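Local coordinates for protein 3-ketosteroid-delta4-5alpha-dehydrogenase (PDB 4AT2) that uses FAD to introduce the delta4 double bond into 3-keto-5alpha-steroids, probably a step in steroid catabolism, at residues E37-D43 with V248-R254; L139-P145 with M203-L208; D162-S167 with P181-V187; V456-V460 with L471-G475. One frame throughout, in Å; residues are numbered along the deposited sequence. Where two conformers were deposited one is given.

Contact 1 lies far out, its centre about 32 Å from the centre of the chain, and is the only one of the four with salt bridges across it; contacts 2, 3 and 4 are buried. Contacts 1 and 4 touch, R254 O lying 4.2 Å from F472 CE2, because 248-254 leads into strand 255-258, the neighbour of strand 471-473. Contacts 2 and 3 share their chain connections: helix 132-141 is followed by strand 164-165, and strand 185-186 by helix 202-214. Their nearest atoms are about 4 Å apart. Contact 2 is apolar helix packing, whereas strands pair in parallel in contact 1, antiparallel in contact 3, and through a single antiparallel bridge in contact 4.

Contact 1: residues E37-D43 with V248-R254; sequences EWDYEAD and VAVRARR
W38 and R251 meet where strand 40-42, at the edge of a five-stranded mixed sheet, runs parallel to strand 246-252. R251 lays its methylenes over one face of the indole, CD 3.5 Å from the centroid of the W38 five-membered ring in a CH-pi contact, and A249 CB packs 3.6 Å from W38 CE3. A bend at chi3 (89°) takes R251 NE on to a salt bridge with E41 OE1, 3.1 Å away; the oxygen lies near the guanidinium plane, but NE reaches it from above the carboxylate plane. An alanine in place of W38 takes away the indole face under the R251 methylenes, and the arginine would probably be freer to swing away from E41.

The ladder beneath keeps these groups in step: R251 N bonds to Y40 O (2.9 Å) and A42 N to R251 O (3.0 Å). Before it, D39 OD2 takes A249 N at 2.8 Å in a nearly straight bond (164°), on its anti side. Y40, A42 and V250 turn to the opposite face of the sheet from E41 and R251, and all three touch L68.

Beyond the ladder the salt-bridge network continues. D43 OD1 binds R253 NH1 at 3.0 Å, while the D43 carboxylate stacks on the R254 guanidinium, a pairing of charges alone. D66 N holds D43 OD2, A507 O holds R254 NH1, and a water donates to D43 OD1 and accepts from R254 NH2 at 3.0 Å.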
loop_
_atom_site.group_PDB
_atom_site.type_symbol
_atom_site.label_atom_id
_atom_site.label_comp_id
_atom_site.label_asym_id
_atom_site.label_seq_id
_atom_site.Cartn_x
_atom_site.Cartn_y
_atom_site.Cartn_z
ATOM N N GLU A 37 -17.107 -7.549 -38.728
ATOM C CA GLU A 37 -16.524 -8.850 -39.043
ATOM C C GLU A 37 -15.433 -9.220 -38.046
ATOM O O GLU A 37 -14.733 -8.350 -37.522
ATOM C CB GLU A 37 -15.989 -8.903 -40.482
ATOM C CG GLU A 37 -14.680 -8.161 -40.717
ATOM C CD GLU A 37 -14.011 -8.566 -42.018
ATOM O OE1 GLU A 37 -14.575 -8.275 -43.095
ATOM O OE2 GLU A 37 -12.918 -9.176 -41.962
ATOM N N TRP A 38 -15.308 -10.517 -37.789
ATOM C CA TRP A 38 -14.276 -11.038 -36.905
ATOM C C TRP A 38 -13.105 -11.461 -37.735
ATOM O O TRP A 38 -13.248 -12.279 -38.647
ATOM C CB TRP A 38 -14.818 -12.213 -36.107
ATOM C CG TRP A 38 -15.945 -11.836 -35.173
ATOM C CD1 TRP A 38 -17.311 -12.055 -35.350
ATOM C CD2 TRP A 38 -15.835 -11.167 -33.870
ATOM N NE1 TRP A 38 -18.029 -11.580 -34.275
ATOM C CE2 TRP A 38 -17.207 -11.034 -33.356
ATOM C CE3 TRP A 38 -14.781 -10.676 -33.108
ATOM C CZ2 TRP A 38 -17.478 -10.437 -32.135
ATOM C CZ3 TRP A 38 -15.071 -10.080 -31.877
ATOM C CH2 TRP A 38 -16.387 -9.967 -31.401
ATOM N N ASP A 39 -11.939 -10.891 -37.453
ATOM C CA ASP A 39 -10.726 -11.231 -38.192
ATOM C C ASP A 39 -10.219 -12.620 -37.848
ATOM O O ASP A 39 -9.657 -13.316 -38.700
ATOM C CB ASP A 39 -9.633 -10.195 -37.938
ATOM C CG ASP A 39 -10.027 -8.830 -38.416
ATOM O OD1 ASP A 39 -9.766 -8.532 -39.598
ATOM O OD2 ASP A 39 -10.639 -8.072 -37.644
ATOM N N TYR A 40 -10.418 -13.011 -36.591
ATOM C CA TYR A 40 -10.015 -14.316 -36.097
ATOM C C TYR A 40 -11.100 -14.798 -35.146
ATOM O O TYR A 40 -11.839 -13.987 -34.582
ATOM C CB TYR A 40 -8.675 -14.251 -35.343
ATOM C CG TYR A 40 -7.501 -13.703 -36.132
ATOM C CD1 TYR A 40 -7.227 -12.340 -36.136
ATOM C CD2 TYR A 40 -6.652 -14.549 -36.852
ATOM C CE1 TYR A 40 -6.160 -11.822 -36.852
ATOM C CE2 TYR A 40 -5.571 -14.041 -37.570
ATOM C CZ TYR A 40 -5.331 -12.675 -37.558
ATOM O OH TYR A 40 -4.258 -12.143 -38.254
ATOM N N GLU A 41 -11.193 -16.113 -34.977
ATOM C CA GLU A 41 -12.134 -16.717 -34.029
ATOM C C GLU A 41 -11.495 -17.937 -33.375
ATOM O O GLU A 41 -10.746 -18.671 -34.017
ATOM C CB GLU A 41 -13.438 -17.151 -34.716
ATOM C CG GLU A 41 -14.209 -16.048 -35.423
ATOM C CD GLU A 41 -15.436 -16.572 -36.159
ATOM O OE1 GLU A 41 -16.308 -17.194 -35.506
ATOM O OE2 GLU A 41 -15.527 -16.363 -37.392
ATOM N N ALA A 42 -11.808 -18.149 -32.097
ATOM C CA ALA A 42 -11.373 -19.326 -31.347
ATOM C C ALA A 42 -12.370 -19.594 -30.231
ATOM O O ALA A 42 -13.254 -18.776 -29.972
ATOM C CB ALA A 42 -9.979 -19.114 -30.761
ATOM N N ASP A 43 -12.238 -20.738 -29.571
ATOM C CA ASP A 43 -13.054 -21.009 -28.390
ATOM C C ASP A 43 -12.473 -20.253 -27.204
ATOM O O ASP A 43 -13.189 -19.558 -26.494
ATOM C CB ASP A 43 -13.061 -22.496 -28.063
ATOM C CG ASP A 43 -13.820 -23.313 -29.077
ATOM O OD1 ASP A 43 -14.791 -22.796 -29.666
ATOM O OD2 ASP A 43 -13.428 -24.474 -29.279
ATOM N N VAL A 248 -8.017 -5.109 -35.492
ATOM C CA VAL A 248 -8.599 -6.425 -35.731
ATOM C C VAL A 248 -9.535 -6.799 -34.577
ATOM O O VAL A 248 -9.365 -6.319 -33.450
ATOM C CB VAL A 248 -7.520 -7.517 -35.946
ATOM C CG1 VAL A 248 -6.682 -7.220 -37.187
ATOM C CG2 VAL A 248 -6.620 -7.658 -34.717
ATOM N N ALA A 249 -10.531 -7.637 -34.859
ATOM C CA ALA A 249 -11.401 -8.167 -33.794
ATOM C C ALA A 249 -11.258 -9.681 -33.732
ATOM O O ALA A 249 -11.240 -10.353 -34.762
ATOM C CB ALA A 249 -12.852 -7.769 -34.039
ATOM N N VAL A 250 -11.152 -10.216 -32.520
ATOM C CA VAL A 250 -10.940 -11.646 -32.327
ATOM C C VAL A 250 -12.064 -12.192 -31.458
ATOM O O VAL A 250 -12.252 -11.730 -30.333
ATOM C CB VAL A 250 -9.579 -11.927 -31.644
ATOM C CG1 VAL A 250 -9.395 -13.419 -31.436
ATOM C CG2 VAL A 250 -8.420 -11.354 -32.465
ATOM N N ARG A 251 -12.803 -13.169 -31.982
ATOM C CA ARG A 251 -13.952 -13.732 -31.282
ATOM C C ARG A 251 -13.532 -14.858 -30.348
ATOM O O ARG A 251 -12.704 -15.688 -30.715
ATOM C CB ARG A 251 -14.993 -14.256 -32.270
ATOM C CG ARG A 251 -16.333 -14.500 -31.600
ATOM C CD ARG A 251 -17.469 -14.518 -32.597
ATOM N NE ARG A 251 -17.703 -15.852 -33.135
ATOM C CZ ARG A 251 -18.424 -16.793 -32.524
ATOM N NH1 ARG A 251 -18.959 -16.557 -31.327
ATOM N NH2 ARG A 251 -18.596 -17.976 -33.103
ATOM N N ALA A 252 -14.094 -14.855 -29.135
ATOM C CA ALA A 252 -13.840 -15.896 -28.135
ATOM C C ALA A 252 -15.164 -16.560 -27.784
ATOM O O ALA A 252 -15.957 -15.997 -27.016
ATOM C CB ALA A 252 -13.192 -15.294 -26.882
ATOM N N ARG A 253 -15.416 -17.746 -28.340
ATOM C CA ARG A 253 -16.704 -18.417 -28.126
ATOM C C ARG A 253 -16.951 -18.813 -26.666
ATOM O O ARG A 253 -18.090 -18.761 -26.196
ATOM C CB ARG A 253 -16.858 -19.650 -29.027
ATOM C CG ARG A 253 -16.698 -19.384 -30.516
ATOM C CD ARG A 253 -16.813 -20.683 -31.302
ATOM N NE ARG A 253 -16.369 -20.529 -32.688
ATOM C CZ ARG A 253 -15.179 -20.914 -33.156
ATOM N NH1 ARG A 253 -14.282 -21.500 -32.362
ATOM N NH2 ARG A 253 -14.891 -20.725 -34.433
ATOM N N ARG A 254 -15.892 -19.198 -25.958
ATOM C CA ARG A 254 -16.026 -19.717 -24.591
ATOM C C ARG A 254 -15.374 -18.826 -23.541
ATOM O O ARG A 254 -15.873 -18.710 -22.429
ATOM C CB ARG A 254 -15.449 -21.132 -24.490
ATOM C CG ARG A 254 -16.067 -22.128 -25.464
ATOM C CD ARG A 254 -15.566 -23.537 -25.191
ATOM N NE ARG A 254 -15.865 -24.455 -26.296
ATOM C CZ ARG A 254 -15.401 -25.701 -26.380
ATOM N NH1 ARG A 254 -14.632 -26.201 -25.421
ATOM N NH2 ARG A 254 -15.720 -26.458 -27.428
HETATM O O HOH W 1 -11.913 -21.390 -35.418
HETATM O O HOH W 2 -16.666 -24.685 -29.682
#

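Contact 2: residues L139-P145 with M203-L208; sequences LVDCGVP and MLMKPL
G143, packed against P207, gives its N to V140 O at 2.9 Å, and V144 N returns to L139 O; with a G143 phi of 102° this is the Schellman motif that ends helix 132-141. A side chain at G143 would be jammed against the carbonyl O of C142 and would also approach P207. The P207 ring packs against the bare glycine, its CB 3.5 Å from G143 O.

Around this turn the packing is aliphatic. L208 CD2 touches C142 CB at 3.5 Å. V144 CG2 comes within 4.0 Å of L204 CD1 and also faces P207 CB and L208 CD2, while L139 CD2 reaches L204 CD1 at 3.9 Å. At the far end M203 doubles back, bent at chi2 (-50°) and chi3 (-61°), which brings its CE to 3.7 Å from P145 CD. I51 of helix 51-62 touches L204 and L208, so three helices meet here.

Helix 202-214 is kinked at P207, which has no N-H to offer M203 O one turn back, and that carbonyl is buried without a partner. The two segments thus hold together by shape and burial alone, while the polar turn closes on itself.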
loop_
_atom_site.group_PDB
_atom_site.type_symbol
_atom_site.label_atom_id
_atom_site.label_comp_id
_atom_site.label_asym_id
_atom_site.label_seq_id
_atom_site.Cartn_x
_atom_site.Cartn_y
_atom_site.Cartn_z
ATOM N N LEU A 139 4.205 -30.134 -14.421
ATOM C CA LEU A 139 5.303 -29.479 -15.143
ATOM C C LEU A 139 6.314 -30.491 -15.673
ATOM O O LEU A 139 6.749 -30.410 -16.833
ATOM C CB LEU A 139 6.016 -28.460 -14.244
ATOM C CG LEU A 139 5.144 -27.277 -13.838
ATOM C CD1 LEU A 139 5.812 -26.487 -12.693
ATOM C CD2 LEU A 139 4.854 -26.377 -15.040
ATOM N N VAL A 140 6.678 -31.446 -14.822
ATOM C CA VAL A 140 7.589 -32.514 -15.230
ATOM C C VAL A 140 7.014 -33.283 -16.424
ATOM O O VAL A 140 7.743 -33.573 -17.387
ATOM C CB VAL A 140 7.954 -33.440 -14.046
ATOM C CG1 VAL A 140 8.695 -34.681 -14.534
ATOM C CG2 VAL A 140 8.806 -32.677 -13.041
ATOM N N ASP A 141 5.718 -33.590 -16.371
ATOM C CA ASP A 141 5.052 -34.308 -17.457
ATOM C C ASP A 141 5.132 -33.538 -18.777
ATOM O O ASP A 141 5.286 -34.147 -19.839
ATOM C CB ASP A 141 3.593 -34.609 -17.095
ATOM C CG ASP A 141 2.851 -35.319 -18.206
ATOM O OD1 ASP A 141 3.022 -36.549 -18.359
ATOM O OD2 ASP A 141 2.084 -34.646 -18.922
ATOM N N CYS A 142 5.056 -32.208 -18.702
ATOM C CA CYS A 142 5.141 -31.352 -19.886
ATOM C C CYS A 142 6.567 -31.242 -20.416
ATOM O O CYS A 142 6.798 -30.625 -21.455
ATOM C CB CYS A 142 4.601 -29.950 -19.590
ATOM S SG CYS A 142 2.802 -29.846 -19.439
ATOM N N GLY A 143 7.527 -31.817 -19.691
ATOM C CA GLY A 143 8.920 -31.846 -20.137
ATOM C C GLY A 143 9.854 -30.843 -19.484
ATOM O O GLY A 143 10.989 -30.660 -19.940
ATOM N N VAL A 144 9.399 -30.190 -18.415
ATOM C CA VAL A 144 10.268 -29.280 -17.669
ATOM C C VAL A 144 11.229 -30.128 -16.841
ATOM O O VAL A 144 10.775 -30.917 -16.006
ATOM C CB VAL A 144 9.470 -28.346 -16.724
ATOM C CG1 VAL A 144 10.412 -27.400 -15.977
ATOM C CG2 VAL A 144 8.438 -27.540 -17.509
ATOM N N PRO A 145 12.554 -29.975 -17.063
ATOM C CA PRO A 145 13.514 -30.811 -16.348
ATOM C C PRO A 145 13.987 -30.177 -15.033
ATOM O O PRO A 145 14.139 -28.959 -14.955
ATOM C CB PRO A 145 14.682 -30.892 -17.340
ATOM C CG PRO A 145 14.670 -29.559 -18.027
ATOM C CD PRO A 145 13.228 -29.074 -18.021
ATOM N N MET A 203 13.786 -22.351 -19.682
ATOM C CA MET A 203 13.595 -23.805 -19.645
ATOM C C MET A 203 12.323 -24.230 -18.919
ATOM O O MET A 203 12.013 -25.420 -18.852
ATOM C CB MET A 203 14.833 -24.547 -19.112
ATOM C CG MET A 203 15.867 -24.863 -20.192
ATOM S SD MET A 203 15.211 -25.673 -21.674
ATOM C CE MET A 203 14.563 -27.189 -20.966
ATOM N N LEU A 204 11.588 -23.257 -18.377
ATOM C CA LEU A 204 10.198 -23.487 -18.023
ATOM C C LEU A 204 9.338 -23.273 -19.271
ATOM O O LEU A 204 8.513 -24.122 -19.610
ATOM C CB LEU A 204 9.750 -22.567 -16.886
ATOM C CG LEU A 204 8.257 -22.522 -16.542
ATOM C CD1 LEU A 204 7.707 -23.891 -16.146
ATOM C CD2 LEU A 204 8.014 -21.505 -15.437
ATOM N N MET A 205 9.555 -22.150 -19.957
ATOM C CA MET A 205 8.743 -21.777 -21.122
ATOM C C MET A 205 8.833 -22.739 -22.303
ATOM O O MET A 205 7.811 -23.109 -22.878
ATOM C CB MET A 205 9.117 -20.380 -21.625
ATOM C CG MET A 205 8.470 -19.232 -20.883
ATOM S SD MET A 205 6.665 -19.311 -20.783
ATOM C CE MET A 205 6.164 -19.010 -22.463
ATOM N N LYS A 206 10.055 -23.112 -22.684
ATOM C CA LYS A 206 10.283 -23.887 -23.910
ATOM C C LYS A 206 9.513 -25.222 -23.942
ATOM O O LYS A 206 8.776 -25.468 -24.902
ATOM C CB LYS A 206 11.788 -24.080 -24.165
ATOM C CG LYS A 206 12.114 -24.830 -25.447
ATOM C CD LYS A 206 13.621 -24.926 -25.612
ATOM C CE LYS A 206 14.007 -25.419 -26.998
ATOM N NZ LYS A 206 14.336 -26.868 -26.975
ATOM N N PRO A 207 9.658 -26.077 -22.900
ATOM C CA PRO A 207 8.871 -27.326 -22.910
ATOM C C PRO A 207 7.352 -27.114 -22.923
ATOM O O PRO A 207 6.632 -27.899 -23.539
ATOM C CB PRO A 207 9.283 -28.035 -21.610
ATOM C CG PRO A 207 10.552 -27.388 -21.183
ATOM C CD PRO A 207 10.535 -25.985 -21.714
ATOM N N LEU A 208 6.875 -26.067 -22.254
ATOM C CA LEU A 208 5.438 -25.760 -22.241
ATOM C C LEU A 208 4.960 -25.320 -23.627
ATOM O O LEU A 208 3.888 -25.726 -24.085
ATOM C CB LEU A 208 5.109 -24.703 -21.175
ATOM C CG LEU A 208 5.377 -25.102 -19.711
ATOM C CD1 LEU A 208 4.845 -24.048 -18.749
ATOM C CD2 LEU A 208 4.760 -26.441 -19.355
#

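Contact 3: residues D162-S167 with P181-V187; sequences DGLMYS and PAPRGHV
Y166 lies flat over P183: P183 CB stands 3.8 Å from the centroid of the Y166 ring, directly above its centre, in a CH-pi contact. The phenol end runs on to P181, whose CB is 3.5 Å from Y166 OH. P183 is shared, since its CG also meets L164 CD2 at 3.8 Å. The other branch of L164 serves a second ring. With chi1 at -171° and chi2 at 69°, its CD1 comes over one face of the H186 imidazole, 3.8 Å from the centroid.

L164 and H186 share one face of the pairing of strands 164-165 and 185-186, and Y166 and P183 lie just beyond its end; strand 87-88 completes this small three-stranded antiparallel sheet. M165 and G185 form the hydrogen-bonded pair, M165 N to G185 O and G185 N to M165 O, both 3.0 Å; L164 and H186 form the non-hydrogen-bonded one. A CB on G185 would clash with M165 O and S167 CB.

Further out, V187 N bonds to G163 O at 2.7 Å. H186 ND1 donates to R184 O, which lies in the ring plane, and NE2 bonds to T93 OG1, fixing the imidazole at both nitrogens. S167 OG bonds to the carbonyl O of S488, a residue of the steroid pocket, and takes a hydrogen bond at 2.8 Å from a water that also accepts R184 N.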
loop_
_atom_site.group_PDB
_atom_site.type_symbol
_atom_site.label_atom_id
_atom_site.label_comp_id
_atom_site.label_asym_id
_atom_site.label_seq_id
_atom_site.Cartn_x
_atom_site.Cartn_y
_atom_site.Cartn_z
ATOM N N ASP A 162 21.542 -26.729 -10.285
ATOM C CA ASP A 162 20.779 -27.364 -9.207
ATOM C C ASP A 162 19.303 -26.997 -9.257
ATOM O O ASP A 162 18.927 -25.915 -9.726
ATOM C CB ASP A 162 21.389 -27.035 -7.850
ATOM C CG ASP A 162 22.788 -27.588 -7.716
ATOM O OD1 ASP A 162 22.954 -28.824 -7.815
ATOM O OD2 ASP A 162 23.728 -26.793 -7.554
ATOM N N GLY A 163 18.465 -27.920 -8.797
ATOM C CA GLY A 163 17.025 -27.761 -8.933
ATOM C C GLY A 163 16.284 -27.220 -7.726
ATOM O O GLY A 163 15.129 -26.825 -7.841
ATOM N N LEU A 164 16.928 -27.204 -6.561
ATOM C CA LEU A 164 16.227 -26.784 -5.343
ATOM C C LEU A 164 17.072 -25.839 -4.498
ATOM O O LEU A 164 18.282 -26.040 -4.338
ATOM C CB LEU A 164 15.784 -28.019 -4.529
ATOM C CG LEU A 164 14.857 -27.828 -3.317
ATOM C CD1 LEU A 164 13.459 -27.390 -3.737
ATOM C CD2 LEU A 164 14.778 -29.138 -2.545
ATOM N N MET A 165 16.429 -24.798 -3.974
ATOM C CA MET A 165 17.124 -23.775 -3.187
ATOM C C MET A 165 16.101 -23.062 -2.318
ATOM O O MET A 165 14.950 -22.921 -2.722
ATOM C CB MET A 165 17.800 -22.784 -4.144
ATOM C CG MET A 165 18.692 -21.749 -3.487
ATOM S SD MET A 165 19.531 -20.771 -4.760
ATOM C CE MET A 165 20.140 -19.413 -3.769
ATOM N N TYR A 166 16.506 -22.643 -1.120
ATOM C CA TYR A 166 15.677 -21.727 -0.331
ATOM C C TYR A 166 15.508 -20.427 -1.091
ATOM O O TYR A 166 16.463 -19.914 -1.676
ATOM C CB TYR A 166 16.292 -21.438 1.044
ATOM C CG TYR A 166 16.029 -22.527 2.061
ATOM C CD1 TYR A 166 14.785 -22.622 2.699
ATOM C CD2 TYR A 166 17.018 -23.468 2.384
ATOM C CE1 TYR A 166 14.533 -23.615 3.640
ATOM C CE2 TYR A 166 16.772 -24.468 3.321
ATOM C CZ TYR A 166 15.533 -24.536 3.942
ATOM O OH TYR A 166 15.276 -25.529 4.870
ATOM N N SER A 167 14.291 -19.883 -1.077
ATOM C CA SER A 167 13.994 -18.728 -1.931
ATOM C C SER A 167 13.059 -17.696 -1.291
ATOM O O SER A 167 12.662 -16.727 -1.950
ATOM C CB SER A 167 13.438 -19.210 -3.294
ATOM O OG SER A 167 12.098 -19.671 -3.190
ATOM N N PRO A 181 11.318 -24.927 8.427
ATOM C CA PRO A 181 11.996 -24.564 7.174
ATOM C C PRO A 181 11.985 -25.690 6.146
ATOM O O PRO A 181 12.263 -26.844 6.477
ATOM C CB PRO A 181 13.434 -24.297 7.622
ATOM C CG PRO A 181 13.284 -23.814 9.034
ATOM C CD PRO A 181 12.167 -24.652 9.602
ATOM N N ALA A 182 11.631 -25.339 4.917
ATOM C CA ALA A 182 11.716 -26.259 3.796
ATOM C C ALA A 182 11.972 -25.396 2.571
ATOM O O ALA A 182 11.317 -24.370 2.388
ATOM C CB ALA A 182 10.417 -27.044 3.625
ATOM N N PRO A 183 12.939 -25.793 1.739
ATOM C CA PRO A 183 13.221 -25.048 0.520
ATOM C C PRO A 183 12.145 -25.334 -0.508
ATOM O O PRO A 183 11.748 -26.494 -0.677
ATOM C CB PRO A 183 14.585 -25.602 0.088
ATOM C CG PRO A 183 14.594 -27.006 0.614
ATOM C CD PRO A 183 13.856 -26.935 1.932
ATOM N N ARG A 184 11.691 -24.284 -1.192
ATOM C CA ARG A 184 10.597 -24.412 -2.148
ATOM C C ARG A 184 10.935 -23.776 -3.491
ATOM O O ARG A 184 10.112 -23.768 -4.393
ATOM C CB ARG A 184 9.320 -23.806 -1.554
ATOM C CG ARG A 184 8.873 -24.560 -0.300
ATOM C CD ARG A 184 7.489 -24.172 0.189
ATOM N NE ARG A 184 7.268 -24.816 1.486
ATOM C CZ ARG A 184 7.438 -24.213 2.659
ATOM N NH1 ARG A 184 7.776 -22.923 2.725
ATOM N NH2 ARG A 184 7.257 -24.907 3.778
ATOM N N GLY A 185 12.147 -23.242 -3.628
ATOM C CA GLY A 185 12.565 -22.704 -4.924
ATOM C C GLY A 185 12.973 -23.833 -5.863
ATOM O O GLY A 185 14.101 -24.331 -5.778
ATOM N N HIS A 186 12.055 -24.242 -6.745
ATOM C CA HIS A 186 12.325 -25.293 -7.744
ATOM C C HIS A 186 12.771 -24.650 -9.023
ATOM O O HIS A 186 12.075 -23.792 -9.547
ATOM C CB HIS A 186 11.075 -26.133 -7.988
ATOM C CG HIS A 186 10.687 -27.009 -6.818
ATOM N ND1 HIS A 186 10.335 -26.509 -5.609
ATOM C CD2 HIS A 186 10.592 -28.389 -6.718
ATOM C CE1 HIS A 186 10.026 -27.533 -4.789
ATOM N NE2 HIS A 186 10.186 -28.681 -5.473
ATOM N N VAL A 187 13.930 -25.050 -9.538
ATOM C CA VAL A 187 14.548 -24.325 -10.662
ATOM C C VAL A 187 14.808 -25.295 -11.806
ATOM O O VAL A 187 15.503 -26.287 -11.617
ATOM C CB VAL A 187 15.871 -23.644 -10.227
ATOM C CG1 VAL A 187 16.454 -22.780 -11.350
ATOM C CG2 VAL A 187 15.638 -22.796 -8.980
HETATM O O HOH W 3 11.903 -21.453 -1.023
#

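Contact 4: residues V456-V460 with L471-G475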
loop_
_atom_site.group_PDB
_atom_site.type_symbol
_atom_site.label_atom_id
_atom_site.label_comp_id
_atom_site.label_asym_id
_atom_site.label_seq_id
_atom_site.Cartn_x
_atom_site.Cartn_y
_atom_site.Cartn_z
ATOM N N VAL A 456 -10.191 -19.007 -7.290
ATOM C CA VAL A 456 -9.226 -20.108 -7.453
ATOM C C VAL A 456 -9.355 -20.797 -8.813
ATOM O O VAL A 456 -8.468 -21.545 -9.233
ATOM C CB VAL A 456 -9.313 -21.142 -6.311
ATOM C CG1 VAL A 456 -8.918 -20.481 -4.998
ATOM C CG2 VAL A 456 -10.715 -21.740 -6.217
ATOM N N ASN A 457 -10.457 -20.524 -9.502
ATOM C CA ASN A 457 -10.660 -21.007 -10.868
ATOM C C ASN A 457 -10.307 -19.953 -11.925
ATOM O O ASN A 457 -10.596 -20.125 -13.119
ATOM C CB ASN A 457 -12.086 -21.527 -11.046
ATOM C CG ASN A 457 -12.326 -22.823 -10.287
ATOM O OD1 ASN A 457 -13.220 -22.906 -9.435
ATOM N ND2 ASN A 457 -11.512 -23.825 -10.564
ATOM N N SER A 458 -9.657 -18.886 -11.458
ATOM C CA SER A 458 -9.123 -17.810 -12.299
ATOM C C SER A 458 -10.186 -17.039 -13.065
ATOM O O SER A 458 -9.922 -16.482 -14.147
ATOM C CB SER A 458 -8.009 -18.329 -13.224
ATOM O OG SER A 458 -6.898 -18.781 -12.459
ATOM N N GLU A 459 -11.385 -16.995 -12.487
ATOM C CA GLU A 459 -12.462 -16.136 -12.991
ATOM C C GLU A 459 -12.208 -14.728 -12.478
ATOM O O GLU A 459 -11.895 -14.552 -11.301
ATOM C CB GLU A 459 -13.805 -16.621 -12.453
ATOM C CG GLU A 459 -14.143 -18.029 -12.898
ATOM C CD GLU A 459 -15.000 -18.759 -11.891
ATOM O OE1 GLU A 459 -14.647 -18.815 -10.689
ATOM O OE2 GLU A 459 -16.035 -19.312 -12.321
ATOM N N VAL A 460 -12.319 -13.729 -13.351
ATOM C CA VAL A 460 -12.139 -12.342 -12.919
ATOM C C VAL A 460 -13.386 -11.904 -12.162
ATOM O O VAL A 460 -14.508 -12.035 -12.665
ATOM C CB VAL A 460 -11.874 -11.407 -14.123
ATOM C CG1 VAL A 460 -11.859 -9.949 -13.685
ATOM C CG2 VAL A 460 -10.542 -11.776 -14.779
ATOM N N LEU A 471 -14.753 -14.078 -18.797
ATOM C CA LEU A 471 -13.477 -13.412 -18.493
ATOM C C LEU A 471 -12.663 -14.108 -17.414
ATOM O O LEU A 471 -13.128 -14.311 -16.290
ATOM C CB LEU A 471 -13.703 -11.946 -18.107
ATOM C CG LEU A 471 -12.434 -11.076 -18.102
ATOM C CD1 LEU A 471 -11.786 -11.017 -19.482
ATOM C CD2 LEU A 471 -12.782 -9.685 -17.581
ATOM N N PHE A 472 -11.430 -14.443 -17.779
ATOM C CA PHE A 472 -10.524 -15.181 -16.910
ATOM C C PHE A 472 -9.178 -14.495 -16.938
ATOM O O PHE A 472 -8.896 -13.704 -17.850
ATOM C CB PHE A 472 -10.420 -16.628 -17.399
ATOM C CG PHE A 472 -11.764 -17.279 -17.557
ATOM C CD1 PHE A 472 -12.377 -17.888 -16.465
ATOM C CD2 PHE A 472 -12.457 -17.187 -18.768
ATOM C CE1 PHE A 472 -13.641 -18.443 -16.590
ATOM C CE2 PHE A 472 -13.725 -17.742 -18.898
ATOM C CZ PHE A 472 -14.311 -18.374 -17.809
ATOM N N ALA A 473 -8.340 -14.775 -15.944
ATOM C CA ALA A 473 -7.034 -14.098 -15.888
ATOM C C ALA A 473 -6.061 -14.820 -14.985
ATOM O O ALA A 473 -6.470 -15.456 -14.014
ATOM C CB ALA A 473 -7.194 -12.648 -15.439
ATOM N N ALA A 474 -4.772 -14.702 -15.299
ATOM C CA ALA A 474 -3.726 -15.287 -14.459
ATOM C C ALA A 474 -2.406 -14.584 -14.712
ATOM O O ALA A 474 -2.252 -13.863 -15.705
ATOM C CB ALA A 474 -3.597 -16.782 -14.718
ATOM N N GLY A 475 -1.453 -14.815 -13.818
ATOM C CA GLY A 475 -0.138 -14.167 -13.935
ATOM C C GLY A 475 -0.180 -12.774 -13.342
ATOM O O GLY A 475 -1.069 -12.453 -12.538
HETATM O O HOH W 4 -5.965 -16.204 -11.393
#
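With V460 chi1 at 173°, CG1 is anti to the backbone N, which leaves CG2 anti to the carbonyl carbon; there CG2 meets L471 CG at 3.9 Å, a carbon that L471 chi1 (-166°) sets beside its own carbonyl carbon. Strand 471-473 is the outermost strand of the parallel five-stranded sheet of the FAD-binding domain, consistent with a Rossmann-type fold, and strand 459-461 crosses it steeply and makes one antiparallel bridge. E459 and F472 are the non-hydrogen-bonded pair, framed by A473 N to S458 O (2.9 Å) and V460 N to L471 O (3.1 Å), the latter almost straight at 175°.

V460 CG2 also presses on A473 CB at 3.5 Å. A serine in place of L471 has no methyl to meet V460 CB and CG1, and would probably leave a gap between V460 and L258 of strand 255-258.

The side chains of E459 and F472 run alongside each other, E459 CG 3.7 Å from F472 CE1 and the carboxylate nearly parallel to the ring; T455 OG1 holds E459 OE1. F472 packs on S505 and A506 of helix 490-507, and that helix also takes S458 OG through Y498 O. The strand then leads to G475, which touches FAD. Between the segments, one water donates to S458 OG at 2.9 Å and to A473 O at 2.8 Å.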